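Local structure of Pre-mRNA splicing factor PRP8 (Cyanidioschyzon merolae, 6NQI) at residues G142-L147 with T192-P197. The protein is a core spliceosomal protein, here its RNase H-like domain, and probably binds spliceosomal snRNAs and the intron during pre-mRNA splicing. Sequence-based numbering, arbitrary orientation.
Sequences GYADWL and TPWLWP
The carbonyl oxygen O of G142 receives the indole NE1 of W196 at 3.1 Å, a weak bond: the oxygen lies in the ring plane but off the N-H direction, toward CD1, and the N-H...O angle is 133°. Tryptophan suits this place: one N-H serves the backbone while the rest of the indole stays among apolar groups. CD1 of W196 meets CZ2 of W146 at 3.8 Å, and CZ2 lies over one face of the W196 ring. The two indoles are nearly parallel, 23° apart, yet slid so far that their rings barely overlap. Both W146 and W196 also touch L162 of helix 152-168, and W146 makes a cation-pi contact with R158 and an edge-to-face one with W204. CD2 of L195 comes up to CA of G142 at 4.1 Å, the leucine branch packing on bare backbone.

In this RNase H-like domain the contact lies beyond the edge strand 137-141, where the loop leading to helix 152-168 meets the segment that precedes helix 201-210. The loop reverses in a type II' beta turn from Y143 to W146, closed by W146 N to Y143 O at 2.7 Å. A144 occupies its second position with the positive phi that this corner needs, more often supplied by glycine; its small methyl CB fits against CE3 of W194, while CA of A144 makes a CH-pi contact over the five-membered ring of W194, 4.2 Å from its centroid. Further along the same indole, D145 lays its CB against CH2 of W194 at 3.5 Å, and its carboxylate lies nearly parallel to the indole (planes 18° apart), above the rim at CZ3 and CH2, on the face that A144 covers.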
loop_
_atom_site.group_PDB
_atom_site.type_symbol
_atom_site.label_atom_id
_atom_site.label_comp_id
_atom_site.label_asym_id
_atom_site.label_seq_id
_atom_site.Cartn_x
_atom_site.Cartn_y
_atom_site.Cartn_z
ATOM N N GLY A 142 2.371 3.120 8.562
ATOM C CA GLY A 142 2.565 4.234 7.653
ATOM C C GLY A 142 2.339 5.614 8.235
ATOM O O GLY A 142 2.709 6.597 7.587
ATOM N N TYR A 143 1.788 5.716 9.446
ATOM C CA TYR A 143 1.590 7.002 10.102
ATOM C C TYR A 143 2.549 7.204 11.266
ATOM O O TYR A 143 2.360 8.133 12.060
ATOM C CB TYR A 143 0.142 7.174 10.588
ATOM C CG TYR A 143 -0.894 7.244 9.486
ATOM C CD1 TYR A 143 -0.506 7.411 8.169
ATOM C CD2 TYR A 143 -2.266 7.170 9.770
ATOM C CE1 TYR A 143 -1.437 7.475 7.164
ATOM C CE2 TYR A 143 -3.219 7.248 8.755
ATOM C CZ TYR A 143 -2.791 7.401 7.460
ATOM O OH TYR A 143 -3.683 7.467 6.429
ATOM N N ALA A 144 3.555 6.337 11.402
ATOM C CA ALA A 144 4.581 6.522 12.417
ATOM C C ALA A 144 3.926 6.734 13.767
ATOM O O ALA A 144 3.173 5.882 14.245
ATOM C CB ALA A 144 5.476 7.718 12.073
ATOM N N ASP A 145 4.160 7.919 14.332
ATOM C CA ASP A 145 3.533 8.390 15.559
ATOM C C ASP A 145 2.755 9.671 15.314
ATOM O O ASP A 145 2.612 10.489 16.222
ATOM C CB ASP A 145 4.588 8.640 16.633
ATOM C CG ASP A 145 5.571 9.741 16.233
ATOM O OD1 ASP A 145 5.989 10.534 17.113
ATOM O OD2 ASP A 145 5.909 9.818 15.027
ATOM N N TRP A 146 2.287 9.889 14.084
ATOM C CA TRP A 146 1.615 11.151 13.793
ATOM C C TRP A 146 0.318 11.296 14.589
ATOM O O TRP A 146 0.021 12.379 15.111
ATOM C CB TRP A 146 1.350 11.285 12.292
ATOM C CG TRP A 146 2.583 11.175 11.452
ATOM C CD1 TRP A 146 3.885 11.258 11.873
ATOM C CD2 TRP A 146 2.629 11.015 10.032
ATOM N NE1 TRP A 146 4.736 11.129 10.802
ATOM C CE2 TRP A 146 3.994 10.974 9.659
ATOM C CE3 TRP A 146 1.647 10.888 9.037
ATOM C CZ2 TRP A 146 4.405 10.815 8.336
ATOM C CZ3 TRP A 146 2.054 10.724 7.720
ATOM C CH2 TRP A 146 3.427 10.690 7.382
ATOM N N LEU A 147 -0.438 10.200 14.750
ATOM C CA LEU A 147 -1.689 10.272 15.497
ATOM C C LEU A 147 -1.475 10.715 16.944
ATOM O O LEU A 147 -2.461 10.968 17.653
ATOM C CB LEU A 147 -2.408 8.919 15.448
ATOM C CG LEU A 147 -2.840 8.478 14.049
ATOM C CD1 LEU A 147 -3.879 7.364 14.117
ATOM C CD2 LEU A 147 -3.314 9.627 13.168
ATOM N N THR A 192 4.711 -3.160 13.168
ATOM C CA THR A 192 5.758 -2.784 14.120
ATOM C C THR A 192 6.680 -1.685 13.546
ATOM O O THR A 192 6.679 -0.573 14.073
ATOM C CB THR A 192 6.629 -4.020 14.591
ATOM O OG1 THR A 192 5.801 -5.012 15.213
ATOM C CG2 THR A 192 7.714 -3.594 15.579
ATOM N N PRO A 193 7.447 -1.957 12.479
ATOM C CA PRO A 193 8.449 -0.968 12.052
ATOM C C PRO A 193 7.809 0.290 11.469
ATOM O O PRO A 193 6.795 0.228 10.763
ATOM C CB PRO A 193 9.276 -1.726 11.000
ATOM C CG PRO A 193 8.349 -2.742 10.444
ATOM C CD PRO A 193 7.415 -3.122 11.561
ATOM N N TRP A 194 8.405 1.448 11.783
ATOM C CA TRP A 194 7.915 2.689 11.200
ATOM C C TRP A 194 8.504 2.860 9.809
ATOM O O TRP A 194 9.697 2.649 9.581
ATOM C CB TRP A 194 8.278 3.910 12.054
ATOM C CG TRP A 194 7.642 3.978 13.429
ATOM C CD1 TRP A 194 6.895 3.011 14.041
ATOM C CD2 TRP A 194 7.725 5.071 14.368
ATOM N NE1 TRP A 194 6.507 3.432 15.295
ATOM C CE2 TRP A 194 7.004 4.689 15.520
ATOM C CE3 TRP A 194 8.339 6.329 14.345
ATOM C CZ2 TRP A 194 6.881 5.520 16.638
ATOM C CZ3 TRP A 194 8.216 7.153 15.457
ATOM C CH2 TRP A 194 7.494 6.744 16.586
ATOM N N LEU A 195 7.662 3.310 8.900
ATOM C CA LEU A 195 8.055 3.572 7.533
ATOM C C LEU A 195 8.868 4.856 7.412
ATOM O O LEU A 195 9.587 5.025 6.425
ATOM C CB LEU A 195 6.785 3.625 6.687
ATOM C CG LEU A 195 6.788 3.676 5.177
ATOM C CD1 LEU A 195 6.956 2.258 4.656
ATOM C CD2 LEU A 195 5.484 4.279 4.704
ATOM N N TRP A 196 8.709 5.785 8.357
ATOM C CA TRP A 196 9.357 7.087 8.429
ATOM C C TRP A 196 10.245 7.262 9.654
ATOM O O TRP A 196 10.033 6.612 10.684
ATOM C CB TRP A 196 8.278 8.170 8.451
ATOM C CG TRP A 196 7.304 7.925 7.398
ATOM C CD1 TRP A 196 6.036 7.441 7.548
ATOM C CD2 TRP A 196 7.504 8.112 5.998
ATOM N NE1 TRP A 196 5.424 7.343 6.325
ATOM C CE2 TRP A 196 6.304 7.744 5.353
ATOM C CE3 TRP A 196 8.569 8.575 5.227
ATOM C CZ2 TRP A 196 6.149 7.815 3.970
ATOM C CZ3 TRP A 196 8.411 8.652 3.859
ATOM C CH2 TRP A 196 7.213 8.276 3.243
ATOM N N PRO A 197 11.219 8.172 9.591
ATOM C CA PRO A 197 12.059 8.448 10.759
ATOM C C PRO A 197 11.289 9.177 11.850
ATOM O O PRO A 197 10.285 9.846 11.600
ATOM C CB PRO A 197 13.167 9.335 10.187
ATOM C CG PRO A 197 12.512 10.035 9.057
ATOM C CD PRO A 197 11.607 9.011 8.444
#